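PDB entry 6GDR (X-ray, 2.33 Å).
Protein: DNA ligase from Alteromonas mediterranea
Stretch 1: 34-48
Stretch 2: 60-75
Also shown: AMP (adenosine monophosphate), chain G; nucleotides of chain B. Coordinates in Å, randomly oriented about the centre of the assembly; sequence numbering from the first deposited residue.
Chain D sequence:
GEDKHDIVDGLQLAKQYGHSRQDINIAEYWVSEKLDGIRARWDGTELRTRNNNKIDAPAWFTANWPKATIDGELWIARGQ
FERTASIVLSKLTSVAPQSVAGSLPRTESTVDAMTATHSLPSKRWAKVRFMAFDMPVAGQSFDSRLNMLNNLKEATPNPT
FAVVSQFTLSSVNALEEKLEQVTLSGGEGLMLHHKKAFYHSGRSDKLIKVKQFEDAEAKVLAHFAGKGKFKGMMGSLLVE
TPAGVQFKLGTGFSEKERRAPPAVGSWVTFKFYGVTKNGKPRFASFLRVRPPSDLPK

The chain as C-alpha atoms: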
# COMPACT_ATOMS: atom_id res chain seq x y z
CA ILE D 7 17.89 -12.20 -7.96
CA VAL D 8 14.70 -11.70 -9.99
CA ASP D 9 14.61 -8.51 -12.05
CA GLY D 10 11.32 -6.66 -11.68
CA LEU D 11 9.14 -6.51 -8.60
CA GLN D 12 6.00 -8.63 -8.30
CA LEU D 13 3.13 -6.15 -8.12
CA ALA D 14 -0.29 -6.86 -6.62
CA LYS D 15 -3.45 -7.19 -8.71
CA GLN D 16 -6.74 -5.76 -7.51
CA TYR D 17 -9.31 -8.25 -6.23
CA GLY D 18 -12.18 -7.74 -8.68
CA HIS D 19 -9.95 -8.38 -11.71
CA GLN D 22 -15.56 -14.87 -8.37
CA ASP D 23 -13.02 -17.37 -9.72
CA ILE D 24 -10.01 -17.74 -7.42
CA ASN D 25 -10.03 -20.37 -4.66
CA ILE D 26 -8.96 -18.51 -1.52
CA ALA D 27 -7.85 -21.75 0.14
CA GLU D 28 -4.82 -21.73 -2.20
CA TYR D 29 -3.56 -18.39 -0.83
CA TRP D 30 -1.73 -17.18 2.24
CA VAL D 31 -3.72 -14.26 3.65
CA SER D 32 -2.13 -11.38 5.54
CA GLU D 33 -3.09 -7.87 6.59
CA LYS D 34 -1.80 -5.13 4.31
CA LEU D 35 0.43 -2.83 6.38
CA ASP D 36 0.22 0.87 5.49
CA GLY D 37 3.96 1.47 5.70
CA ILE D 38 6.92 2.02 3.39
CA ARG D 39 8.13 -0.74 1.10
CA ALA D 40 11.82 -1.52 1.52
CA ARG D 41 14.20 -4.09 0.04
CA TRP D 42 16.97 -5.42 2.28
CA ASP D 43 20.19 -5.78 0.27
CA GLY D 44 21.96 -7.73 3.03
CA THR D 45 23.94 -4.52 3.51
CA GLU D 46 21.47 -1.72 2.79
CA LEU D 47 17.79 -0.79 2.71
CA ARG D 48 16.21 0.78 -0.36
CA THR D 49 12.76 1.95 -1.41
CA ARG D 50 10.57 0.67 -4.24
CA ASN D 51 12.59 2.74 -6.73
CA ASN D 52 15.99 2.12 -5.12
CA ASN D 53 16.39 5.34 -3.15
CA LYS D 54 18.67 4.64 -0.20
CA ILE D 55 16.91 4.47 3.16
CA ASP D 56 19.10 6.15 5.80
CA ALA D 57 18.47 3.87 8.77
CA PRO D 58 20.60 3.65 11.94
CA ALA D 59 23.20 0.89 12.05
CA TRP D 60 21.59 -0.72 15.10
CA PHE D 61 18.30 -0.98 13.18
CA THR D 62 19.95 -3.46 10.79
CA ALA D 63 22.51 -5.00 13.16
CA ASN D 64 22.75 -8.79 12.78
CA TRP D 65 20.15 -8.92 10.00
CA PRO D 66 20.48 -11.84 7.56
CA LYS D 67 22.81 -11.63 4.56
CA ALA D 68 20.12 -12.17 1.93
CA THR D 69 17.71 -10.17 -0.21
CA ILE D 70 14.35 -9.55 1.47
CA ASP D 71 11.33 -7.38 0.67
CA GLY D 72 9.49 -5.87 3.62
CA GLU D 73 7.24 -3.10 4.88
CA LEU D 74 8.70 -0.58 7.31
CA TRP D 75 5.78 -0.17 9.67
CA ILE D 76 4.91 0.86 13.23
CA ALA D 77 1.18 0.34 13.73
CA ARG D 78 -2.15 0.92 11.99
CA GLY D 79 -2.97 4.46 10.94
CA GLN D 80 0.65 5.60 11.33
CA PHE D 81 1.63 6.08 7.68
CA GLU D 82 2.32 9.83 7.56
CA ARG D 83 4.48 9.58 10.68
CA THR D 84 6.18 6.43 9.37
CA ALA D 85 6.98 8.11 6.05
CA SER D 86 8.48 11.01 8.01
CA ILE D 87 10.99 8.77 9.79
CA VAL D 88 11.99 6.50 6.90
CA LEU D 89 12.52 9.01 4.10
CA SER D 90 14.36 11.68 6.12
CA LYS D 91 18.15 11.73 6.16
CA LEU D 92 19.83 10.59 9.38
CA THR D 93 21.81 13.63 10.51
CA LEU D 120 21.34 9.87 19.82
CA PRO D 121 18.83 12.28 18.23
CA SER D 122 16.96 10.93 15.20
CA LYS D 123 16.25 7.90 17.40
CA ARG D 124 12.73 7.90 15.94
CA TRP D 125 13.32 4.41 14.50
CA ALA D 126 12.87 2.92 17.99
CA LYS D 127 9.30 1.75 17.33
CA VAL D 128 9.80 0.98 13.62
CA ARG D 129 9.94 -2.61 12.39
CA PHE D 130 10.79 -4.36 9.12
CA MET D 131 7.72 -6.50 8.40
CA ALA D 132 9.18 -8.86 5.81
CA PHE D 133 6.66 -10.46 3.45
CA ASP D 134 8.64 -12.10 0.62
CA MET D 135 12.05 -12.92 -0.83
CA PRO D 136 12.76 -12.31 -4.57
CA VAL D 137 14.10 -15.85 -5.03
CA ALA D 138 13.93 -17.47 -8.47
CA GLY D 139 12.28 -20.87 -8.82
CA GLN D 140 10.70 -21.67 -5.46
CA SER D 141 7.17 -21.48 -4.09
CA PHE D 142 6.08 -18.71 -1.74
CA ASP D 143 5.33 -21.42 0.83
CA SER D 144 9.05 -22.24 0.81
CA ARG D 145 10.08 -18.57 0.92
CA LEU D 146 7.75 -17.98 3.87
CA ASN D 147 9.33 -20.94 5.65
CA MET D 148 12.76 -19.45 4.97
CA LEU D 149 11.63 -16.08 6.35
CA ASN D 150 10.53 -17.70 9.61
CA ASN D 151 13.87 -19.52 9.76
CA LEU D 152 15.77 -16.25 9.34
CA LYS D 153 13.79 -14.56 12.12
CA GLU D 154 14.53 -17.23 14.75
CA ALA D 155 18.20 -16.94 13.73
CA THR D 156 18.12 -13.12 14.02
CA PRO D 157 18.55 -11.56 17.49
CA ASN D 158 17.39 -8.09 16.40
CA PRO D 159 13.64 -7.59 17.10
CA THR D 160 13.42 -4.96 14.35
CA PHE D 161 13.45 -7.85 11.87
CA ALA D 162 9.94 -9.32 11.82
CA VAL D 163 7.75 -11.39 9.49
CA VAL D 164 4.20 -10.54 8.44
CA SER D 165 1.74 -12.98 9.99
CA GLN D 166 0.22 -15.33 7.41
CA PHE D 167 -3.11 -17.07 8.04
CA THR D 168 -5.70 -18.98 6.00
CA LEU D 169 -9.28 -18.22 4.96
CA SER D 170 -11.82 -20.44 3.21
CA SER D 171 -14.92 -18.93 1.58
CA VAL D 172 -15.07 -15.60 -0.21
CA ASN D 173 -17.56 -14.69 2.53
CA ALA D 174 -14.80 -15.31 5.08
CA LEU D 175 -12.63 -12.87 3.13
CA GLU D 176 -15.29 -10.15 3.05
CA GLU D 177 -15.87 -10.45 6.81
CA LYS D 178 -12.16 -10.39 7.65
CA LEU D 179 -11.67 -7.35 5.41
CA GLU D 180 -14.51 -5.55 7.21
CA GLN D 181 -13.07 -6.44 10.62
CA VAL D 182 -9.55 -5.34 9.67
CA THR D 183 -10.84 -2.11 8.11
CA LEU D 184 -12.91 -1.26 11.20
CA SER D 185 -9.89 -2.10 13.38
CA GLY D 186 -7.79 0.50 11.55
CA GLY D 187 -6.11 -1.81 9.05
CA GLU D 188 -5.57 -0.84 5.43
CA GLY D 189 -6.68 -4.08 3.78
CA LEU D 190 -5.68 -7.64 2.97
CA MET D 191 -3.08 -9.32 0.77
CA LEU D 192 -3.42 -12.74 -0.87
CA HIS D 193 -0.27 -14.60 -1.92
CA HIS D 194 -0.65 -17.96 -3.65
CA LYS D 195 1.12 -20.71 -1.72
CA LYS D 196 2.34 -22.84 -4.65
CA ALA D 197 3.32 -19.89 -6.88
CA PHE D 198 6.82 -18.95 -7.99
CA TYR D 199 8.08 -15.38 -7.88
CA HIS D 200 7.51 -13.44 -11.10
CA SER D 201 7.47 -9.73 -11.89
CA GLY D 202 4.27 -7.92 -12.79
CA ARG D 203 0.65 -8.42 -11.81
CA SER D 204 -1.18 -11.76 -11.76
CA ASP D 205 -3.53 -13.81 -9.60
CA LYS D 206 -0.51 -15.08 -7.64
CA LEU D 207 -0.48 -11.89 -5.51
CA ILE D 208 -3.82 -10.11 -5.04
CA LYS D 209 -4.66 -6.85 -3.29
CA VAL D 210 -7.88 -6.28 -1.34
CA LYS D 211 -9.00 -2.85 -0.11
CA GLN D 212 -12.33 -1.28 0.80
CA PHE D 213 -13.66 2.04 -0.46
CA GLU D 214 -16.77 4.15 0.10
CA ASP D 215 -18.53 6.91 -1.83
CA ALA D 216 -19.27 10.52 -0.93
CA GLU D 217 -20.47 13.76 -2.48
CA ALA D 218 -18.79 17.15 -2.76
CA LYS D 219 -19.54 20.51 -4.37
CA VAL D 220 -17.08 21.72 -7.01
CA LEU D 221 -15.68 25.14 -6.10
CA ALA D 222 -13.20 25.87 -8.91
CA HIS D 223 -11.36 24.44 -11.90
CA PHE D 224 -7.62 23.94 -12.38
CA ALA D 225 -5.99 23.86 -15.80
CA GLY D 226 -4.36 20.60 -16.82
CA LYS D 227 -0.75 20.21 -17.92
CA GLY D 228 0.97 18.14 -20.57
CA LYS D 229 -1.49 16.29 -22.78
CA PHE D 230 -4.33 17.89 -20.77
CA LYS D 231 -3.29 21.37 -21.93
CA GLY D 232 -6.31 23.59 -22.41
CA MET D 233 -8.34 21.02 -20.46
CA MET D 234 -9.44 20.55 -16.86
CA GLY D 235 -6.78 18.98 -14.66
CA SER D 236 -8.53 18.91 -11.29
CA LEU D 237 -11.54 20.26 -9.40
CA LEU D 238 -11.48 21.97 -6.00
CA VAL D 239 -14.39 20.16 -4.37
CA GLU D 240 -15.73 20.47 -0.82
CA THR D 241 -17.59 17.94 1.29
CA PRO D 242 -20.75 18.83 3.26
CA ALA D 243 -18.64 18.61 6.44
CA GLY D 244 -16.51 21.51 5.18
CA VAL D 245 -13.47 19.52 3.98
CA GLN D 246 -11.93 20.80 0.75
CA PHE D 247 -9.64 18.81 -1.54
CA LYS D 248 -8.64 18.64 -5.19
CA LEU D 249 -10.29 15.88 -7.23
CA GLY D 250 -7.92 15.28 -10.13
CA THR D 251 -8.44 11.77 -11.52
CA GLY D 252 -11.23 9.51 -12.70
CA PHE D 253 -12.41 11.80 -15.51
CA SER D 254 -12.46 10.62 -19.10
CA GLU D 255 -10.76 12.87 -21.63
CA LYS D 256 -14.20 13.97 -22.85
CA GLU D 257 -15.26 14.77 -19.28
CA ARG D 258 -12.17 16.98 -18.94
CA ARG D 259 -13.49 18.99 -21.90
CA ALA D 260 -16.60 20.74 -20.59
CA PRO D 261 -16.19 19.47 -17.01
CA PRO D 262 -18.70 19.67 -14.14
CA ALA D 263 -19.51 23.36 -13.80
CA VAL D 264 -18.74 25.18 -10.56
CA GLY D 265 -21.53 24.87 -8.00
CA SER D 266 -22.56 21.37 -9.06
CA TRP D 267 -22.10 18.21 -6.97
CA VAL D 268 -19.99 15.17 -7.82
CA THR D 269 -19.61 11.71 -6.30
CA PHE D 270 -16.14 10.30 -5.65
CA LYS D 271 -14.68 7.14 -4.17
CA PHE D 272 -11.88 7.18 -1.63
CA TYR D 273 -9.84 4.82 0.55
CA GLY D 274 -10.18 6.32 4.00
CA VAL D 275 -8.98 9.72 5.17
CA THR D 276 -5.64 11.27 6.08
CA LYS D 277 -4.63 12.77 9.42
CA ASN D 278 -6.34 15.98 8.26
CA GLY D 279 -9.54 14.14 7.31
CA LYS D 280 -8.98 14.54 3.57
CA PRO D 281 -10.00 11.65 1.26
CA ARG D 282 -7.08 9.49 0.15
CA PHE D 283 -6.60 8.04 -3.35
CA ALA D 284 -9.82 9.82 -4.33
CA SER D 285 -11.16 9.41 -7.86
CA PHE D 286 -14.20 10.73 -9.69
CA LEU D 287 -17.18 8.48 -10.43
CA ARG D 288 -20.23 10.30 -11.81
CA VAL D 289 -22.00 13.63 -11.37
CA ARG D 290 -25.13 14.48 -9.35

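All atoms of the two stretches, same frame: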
# COMPACT_ATOMS: atom_id res chain seq x y z
N LYS D 34 -2.63 -6.11 4.98
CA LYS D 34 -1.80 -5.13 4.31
C LYS D 34 -1.41 -4.03 5.29
O LYS D 34 -2.27 -3.41 5.92
CB LYS D 34 -2.53 -4.53 3.11
CG LYS D 34 -1.63 -3.73 2.19
CD LYS D 34 -2.43 -2.95 1.16
CE LYS D 34 -1.52 -2.21 0.19
NZ LYS D 34 -0.58 -1.28 0.89
N LEU D 35 -0.11 -3.79 5.42
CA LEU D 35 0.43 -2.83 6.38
C LEU D 35 0.72 -1.52 5.67
O LEU D 35 1.53 -1.49 4.73
CB LEU D 35 1.69 -3.38 7.05
CG LEU D 35 1.54 -4.79 7.65
CD1 LEU D 35 2.84 -5.22 8.32
CD2 LEU D 35 0.39 -4.86 8.63
N ASP D 36 0.08 -0.44 6.12
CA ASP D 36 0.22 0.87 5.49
C ASP D 36 1.53 1.49 5.95
O ASP D 36 1.57 2.38 6.81
CB ASP D 36 -0.98 1.75 5.84
CG ASP D 36 -1.02 3.02 5.01
OD1 ASP D 36 -0.25 3.13 4.04
OD2 ASP D 36 -1.84 3.91 5.34
N GLY D 37 2.63 1.01 5.37
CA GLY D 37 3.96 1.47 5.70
C GLY D 37 4.71 1.90 4.46
O GLY D 37 4.13 2.40 3.49
N ILE D 38 6.03 1.71 4.50
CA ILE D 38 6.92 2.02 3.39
C ILE D 38 7.57 0.72 2.94
O ILE D 38 8.15 -0.01 3.76
CB ILE D 38 8.00 3.05 3.79
CG1 ILE D 38 7.35 4.36 4.25
CG2 ILE D 38 8.96 3.29 2.63
CD1 ILE D 38 6.64 5.14 3.15
N ARG D 39 7.48 0.43 1.65
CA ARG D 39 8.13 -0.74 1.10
C ARG D 39 9.64 -0.54 1.09
O ARG D 39 10.14 0.54 0.77
CB ARG D 39 7.64 -1.02 -0.32
CG ARG D 39 8.12 -2.35 -0.88
CD ARG D 39 7.83 -2.48 -2.37
NE ARG D 39 7.63 -3.87 -2.77
CZ ARG D 39 8.61 -4.74 -2.98
NH1 ARG D 39 9.88 -4.37 -2.81
NH2 ARG D 39 8.33 -5.98 -3.34
N ALA D 40 10.37 -1.59 1.46
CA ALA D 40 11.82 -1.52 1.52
C ALA D 40 12.41 -2.89 1.19
O ALA D 40 11.91 -3.91 1.66
CB ALA D 40 12.31 -1.07 2.90
N ARG D 41 13.46 -2.88 0.37
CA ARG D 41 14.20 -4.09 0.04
C ARG D 41 15.50 -4.12 0.84
O ARG D 41 16.24 -3.13 0.85
CB ARG D 41 14.49 -4.16 -1.46
CG ARG D 41 15.63 -5.10 -1.82
CD ARG D 41 15.59 -5.49 -3.29
NE ARG D 41 14.45 -6.35 -3.59
CZ ARG D 41 14.10 -6.72 -4.81
NH1 ARG D 41 14.80 -6.32 -5.87
NH2 ARG D 41 13.05 -7.51 -4.99
N TRP D 42 15.76 -5.24 1.50
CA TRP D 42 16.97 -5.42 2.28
C TRP D 42 18.04 -6.06 1.39
O TRP D 42 17.87 -7.20 0.94
CB TRP D 42 16.70 -6.28 3.51
CG TRP D 42 17.93 -6.61 4.30
CD1 TRP D 42 18.37 -7.86 4.64
CD2 TRP D 42 18.87 -5.69 4.85
NE1 TRP D 42 19.53 -7.76 5.37
CE2 TRP D 42 19.86 -6.44 5.51
CE3 TRP D 42 18.98 -4.29 4.85
CZ2 TRP D 42 20.94 -5.85 6.16
CZ3 TRP D 42 20.05 -3.71 5.49
CH2 TRP D 42 21.02 -4.48 6.14
N ASP D 43 19.11 -5.32 1.14
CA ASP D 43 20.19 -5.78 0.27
C ASP D 43 21.16 -6.72 0.97
O ASP D 43 22.10 -7.21 0.32
CB ASP D 43 20.96 -4.56 -0.27
CG ASP D 43 21.91 -4.92 -1.39
OD1 ASP D 43 21.81 -6.04 -1.93
OD2 ASP D 43 22.77 -4.07 -1.73
N GLY D 44 20.97 -7.00 2.26
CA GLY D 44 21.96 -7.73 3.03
C GLY D 44 22.94 -6.75 3.65
O GLY D 44 23.52 -7.03 4.70
N THR D 45 23.12 -5.61 2.99
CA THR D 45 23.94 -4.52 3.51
C THR D 45 23.18 -3.21 3.65
O THR D 45 23.62 -2.34 4.41
CB THR D 45 25.15 -4.27 2.59
OG1 THR D 45 25.85 -5.50 2.36
CG2 THR D 45 26.11 -3.26 3.21
N GLU D 46 22.06 -3.04 2.95
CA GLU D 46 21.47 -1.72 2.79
C GLU D 46 19.98 -1.86 2.50
O GLU D 46 19.54 -2.81 1.86
CB GLU D 46 22.17 -0.98 1.64
CG GLU D 46 21.80 0.48 1.50
CD GLU D 46 22.54 1.14 0.35
OE1 GLU D 46 22.82 0.44 -0.65
OE2 GLU D 46 22.86 2.34 0.44
N LEU D 47 19.21 -0.89 2.99
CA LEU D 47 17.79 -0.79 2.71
C LEU D 47 17.55 0.20 1.58
O LEU D 47 18.25 1.21 1.46
CB LEU D 47 17.01 -0.35 3.95
CG LEU D 47 16.84 -1.37 5.08
CD1 LEU D 47 16.36 -0.67 6.34
CD2 LEU D 47 15.87 -2.47 4.67
N ARG D 48 16.54 -0.08 0.76
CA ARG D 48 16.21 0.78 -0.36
C ARG D 48 14.72 0.71 -0.65
O ARG D 48 14.08 -0.31 -0.43
CB ARG D 48 17.02 0.41 -1.61
CG ARG D 48 18.51 0.63 -1.45
CD ARG D 48 19.23 0.57 -2.79
NE ARG D 48 20.62 0.99 -2.67
CZ ARG D 48 21.05 2.25 -2.78
NH1 ARG D 48 20.20 3.24 -3.02
NH2 ARG D 48 22.34 2.52 -2.66
N TRP D 60 22.18 0.23 14.17
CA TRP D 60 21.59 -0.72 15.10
C TRP D 60 20.28 -1.28 14.56
O TRP D 60 19.90 -2.41 14.89
CB TRP D 60 21.36 -0.06 16.46
CG TRP D 60 20.40 1.09 16.42
CD1 TRP D 60 20.72 2.41 16.32
CD2 TRP D 60 18.97 1.03 16.48
NE1 TRP D 60 19.58 3.18 16.32
CE2 TRP D 60 18.49 2.35 16.41
CE3 TRP D 60 18.05 -0.02 16.58
CZ2 TRP D 60 17.13 2.65 16.44
CZ3 TRP D 60 16.70 0.28 16.61
CH2 TRP D 60 16.25 1.61 16.54
N PHE D 61 19.57 -0.51 13.73
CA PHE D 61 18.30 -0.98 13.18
C PHE D 61 18.49 -2.21 12.30
O PHE D 61 17.58 -3.04 12.20
CB PHE D 61 17.64 0.15 12.38
CG PHE D 61 16.21 -0.13 12.02
CD1 PHE D 61 15.18 0.19 12.89
CD2 PHE D 61 15.89 -0.71 10.80
CE1 PHE D 61 13.87 -0.06 12.56
CE2 PHE D 61 14.57 -0.97 10.47
CZ PHE D 61 13.56 -0.65 11.35
N THR D 62 19.66 -2.35 11.68
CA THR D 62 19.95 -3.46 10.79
C THR D 62 21.01 -4.40 11.35
O THR D 62 21.43 -5.33 10.65
CB THR D 62 20.40 -2.95 9.42
OG1 THR D 62 21.67 -2.30 9.54
CG2 THR D 62 19.38 -1.96 8.85
N ALA D 63 21.45 -4.18 12.58
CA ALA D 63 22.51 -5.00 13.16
C ALA D 63 22.07 -6.46 13.23
O ALA D 63 20.99 -6.77 13.72
CB ALA D 63 22.87 -4.49 14.55
N ASN D 64 22.93 -7.34 12.73
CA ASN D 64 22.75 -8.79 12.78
C ASN D 64 21.64 -9.29 11.87
O ASN D 64 21.22 -10.45 11.99
CB ASN D 64 22.49 -9.28 14.21
CG ASN D 64 23.63 -8.94 15.16
OD1 ASN D 64 23.44 -8.25 16.15
ND2 ASN D 64 24.82 -9.44 14.84
N TRP D 65 21.14 -8.46 10.96
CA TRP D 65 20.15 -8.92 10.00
C TRP D 65 20.77 -9.98 9.09
O TRP D 65 21.99 -10.05 8.94
CB TRP D 65 19.61 -7.76 9.17
CG TRP D 65 18.57 -6.94 9.86
CD1 TRP D 65 18.34 -6.85 11.21
CD2 TRP D 65 17.60 -6.08 9.24
NE1 TRP D 65 17.30 -6.00 11.46
CE2 TRP D 65 16.82 -5.51 10.27
CE3 TRP D 65 17.32 -5.74 7.91
CZ2 TRP D 65 15.79 -4.62 10.01
CZ3 TRP D 65 16.29 -4.86 7.66
CH2 TRP D 65 15.53 -4.30 8.70
N PRO D 66 19.94 -10.83 8.47
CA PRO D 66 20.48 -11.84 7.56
C PRO D 66 21.24 -11.21 6.40
O PRO D 66 21.14 -10.02 6.12
CB PRO D 66 19.23 -12.58 7.07
CG PRO D 66 18.19 -12.32 8.10
CD PRO D 66 18.48 -10.95 8.63
N LYS D 67 22.03 -12.05 5.73
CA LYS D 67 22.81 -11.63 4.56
C LYS D 67 22.16 -12.14 3.28
O LYS D 67 22.76 -12.84 2.47
CB LYS D 67 24.25 -12.12 4.69
CG LYS D 67 25.01 -11.54 5.88
CD LYS D 67 25.21 -10.03 5.78
CE LYS D 67 26.05 -9.65 4.57
NZ LYS D 67 26.41 -8.20 4.57
N ALA D 68 20.89 -11.77 3.10
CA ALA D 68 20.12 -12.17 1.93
C ALA D 68 19.26 -11.00 1.48
O ALA D 68 19.19 -9.96 2.14
CB ALA D 68 19.25 -13.40 2.23
N THR D 69 18.60 -11.18 0.34
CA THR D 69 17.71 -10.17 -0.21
C THR D 69 16.29 -10.43 0.26
O THR D 69 15.76 -11.53 0.07
CB THR D 69 17.78 -10.16 -1.74
OG1 THR D 69 19.13 -9.98 -2.16
CG2 THR D 69 16.93 -9.02 -2.31
N ILE D 70 15.67 -9.42 0.87
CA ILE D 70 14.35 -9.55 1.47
C ILE D 70 13.54 -8.29 1.19
O ILE D 70 14.06 -7.18 1.28
CB ILE D 70 14.44 -9.80 3.00
CG1 ILE D 70 15.27 -11.06 3.29
CG2 ILE D 70 13.05 -9.93 3.60
CD1 ILE D 70 15.59 -11.26 4.76
N ASP D 71 12.27 -8.48 0.84
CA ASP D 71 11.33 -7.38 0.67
C ASP D 71 10.45 -7.29 1.91
O ASP D 71 9.95 -8.31 2.40
CB ASP D 71 10.47 -7.58 -0.58
CG ASP D 71 11.23 -7.30 -1.86
OD1 ASP D 71 12.16 -6.47 -1.83
OD2 ASP D 71 10.88 -7.90 -2.90
N GLY D 72 10.25 -6.07 2.41
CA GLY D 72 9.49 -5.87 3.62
C GLY D 72 8.82 -4.52 3.65
O GLY D 72 9.02 -3.67 2.77
N GLU D 73 8.00 -4.32 4.68
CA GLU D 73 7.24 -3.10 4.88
C GLU D 73 7.67 -2.46 6.19
O GLU D 73 7.37 -3.00 7.27
CB GLU D 73 5.74 -3.39 4.89
CG GLU D 73 4.87 -2.16 4.71
CD GLU D 73 4.83 -1.67 3.28
OE1 GLU D 73 5.28 -2.42 2.38
OE2 GLU D 73 4.36 -0.54 3.04
N LEU D 74 8.37 -1.34 6.11
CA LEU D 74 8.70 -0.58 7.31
C LEU D 74 7.43 0.01 7.90
O LEU D 74 6.74 0.80 7.25
CB LEU D 74 9.71 0.52 6.98
CG LEU D 74 11.07 0.03 6.48
CD1 LEU D 74 11.94 1.20 6.05
CD2 LEU D 74 11.77 -0.81 7.54
N TRP D 75 7.11 -0.38 9.13
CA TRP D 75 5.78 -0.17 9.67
C TRP D 75 5.85 -0.12 11.19
O TRP D 75 6.67 -0.81 11.81
CB TRP D 75 4.84 -1.30 9.20
CG TRP D 75 3.42 -1.21 9.67
CD1 TRP D 75 2.46 -0.36 9.22
CD2 TRP D 75 2.80 -2.03 10.67
NE1 TRP D 75 1.28 -0.59 9.88
CE2 TRP D 75 1.46 -1.61 10.77
CE3 TRP D 75 3.25 -3.07 11.49
CZ2 TRP D 75 0.56 -2.20 11.66
CZ3 TRP D 75 2.36 -3.65 12.37
CH2 TRP D 75 1.03 -3.21 12.45
P AMP G . 0.02 -0.87 -3.64
O1P AMP G . -0.12 -0.68 -2.15
O2P AMP G . -1.22 -0.81 -4.50
O5' AMP G . 0.74 -2.29 -3.90
C5' AMP G . 0.91 -3.19 -2.81
C4' AMP G . 2.06 -2.72 -1.92
O4' AMP G . 1.72 -2.92 -0.54
C3' AMP G . 3.38 -3.44 -2.17
O3' AMP G . 4.32 -2.54 -2.76
C2' AMP G . 3.85 -3.92 -0.81
O2' AMP G . 5.18 -3.48 -0.53
C1' AMP G . 2.88 -3.31 0.20
N9 AMP G . 2.46 -4.20 1.32
C8 AMP G . 2.14 -3.71 2.54
N7 AMP G . 1.79 -4.71 3.39
C5 AMP G . 1.89 -5.87 2.71
C6 AMP G . 1.67 -7.29 3.03
N6 AMP G . 1.26 -7.67 4.26
N1 AMP G . 1.89 -8.20 2.05
C2 AMP G . 2.30 -7.83 0.82
N3 AMP G . 2.51 -6.55 0.48
C4 AMP G . 2.34 -5.53 1.36
P DC B 10 5.86 3.14 -1.05
OP1 DC B 10 6.15 1.92 -0.27
OP2 DC B 10 6.21 3.19 -2.49
O5' DC B 10 4.30 3.49 -0.89
C5' DC B 10 3.74 3.57 0.41
C4' DC B 10 2.42 4.31 0.40
O4' DC B 10 2.60 5.66 -0.09
C3' DC B 10 1.36 3.73 -0.52
O3' DC B 10 0.70 2.62 0.09
C2' DC B 10 0.43 4.92 -0.72
C1' DC B 10 1.39 6.12 -0.68
N1 DC B 10 1.69 6.68 -2.02
C2 DC B 10 0.89 7.71 -2.54
O2 DC B 10 -0.04 8.15 -1.85
N3 DC B 10 1.17 8.20 -3.77
C4 DC B 10 2.19 7.70 -4.47
N4 DC B 10 2.42 8.22 -5.68
C5 DC B 10 3.00 6.65 -3.97
C6 DC B 10 2.72 6.17 -2.75
P DC B 9 9.92 6.20 -4.24
OP1 DC B 9 10.74 4.94 -4.12
OP2 DC B 9 8.95 6.11 -5.39
O5' DC B 9 9.17 6.53 -2.90
C5' DC B 9 9.01 5.50 -1.95
C4' DC B 9 8.19 6.04 -0.78
O4' DC B 9 8.10 7.33 -0.82
C3' DC B 9 6.71 5.53 -0.92
O3' DC B 9 6.60 4.36 -0.31
C2' DC B 9 5.89 6.63 -0.21
C1' DC B 9 6.55 7.74 -0.48
N1 DC B 9 5.98 8.39 -1.57
C2 DC B 9 4.88 9.31 -1.37
O2 DC B 9 4.44 9.51 -0.25
N3 DC B 9 4.28 10.00 -2.52
C4 DC B 9 4.77 9.78 -3.82
N4 DC B 9 4.18 10.46 -4.91
C5 DC B 9 5.89 8.85 -4.04
C6 DC B 9 6.48 8.16 -2.90
O HOH W 1 -1.36 -0.32 8.83

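An antiparallel strand pair illustrates how a sheet can give its two faces different work. Strands 38-42 and 70-75 run in opposed directions, their axes 140° apart, and the register sets Ile38 against Leu74, Ala40 against Gly72 and Trp42 against Ile70. At each of these pairs the backbones exchange two hydrogen bonds, such as Ala40 N to Gly72 O and Gly72 N to Ala40 O, both 2.8 Å. Between them lie the non-hydrogen-bonded pairs Arg39-Glu73 and Arg41-Asp71. Gly37 is tightly packed: a CB there would sit 2.2 Å from Leu74 O.

Because side chains alternate, the non-hydrogen-bonded pairs share one face, and that face is charged. Asp71 serves two arginines. Arg41 NE meets Asp71 OD1 at 2.9 Å and Arg41 NH2 meets Asp71 OD2 at 3.0 Å, a two-pronged salt bridge; Arg39 adds a second, with a weak bond from NH2 to Asp71 OD2 at 3.2 Å. The carboxylate is thus neutralised although buried. Glu73 OE1 instead accepts a hydrogen bond from AMP O2' at 3.1 Å, tying the strand to the nucleotide, as befits a DNA ligase.

The other face is apolar. Ala40 CB packs 3.9 Å from Leu74 CD1, and Trp42 CB lies 4.2 Å from Ile70 CB. Trp42 buries the most surface against the other stretch: the edge of Trp65 meets its indole face, with Trp42 CD2 and Trp65 CE3 3.4 Å apart, while Trp42 NE1 donates to Pro66 O at 2.9 Å, so its polar atom is satisfied. Leu47 CD2 extends this cluster, 3.9 Å from Trp65 CZ3.

Beyond the strand pairing, Leu35 CB sits over the face of Trp75, 3.8 Å from CD1, and a water bridges Trp75 NE1 and Asp36 N. Near the other end, the exposed Lys67 folds its long side chain back, three m torsions and then a t, so that Lys67 NZ donates to Gly44 O at 3.1 Å.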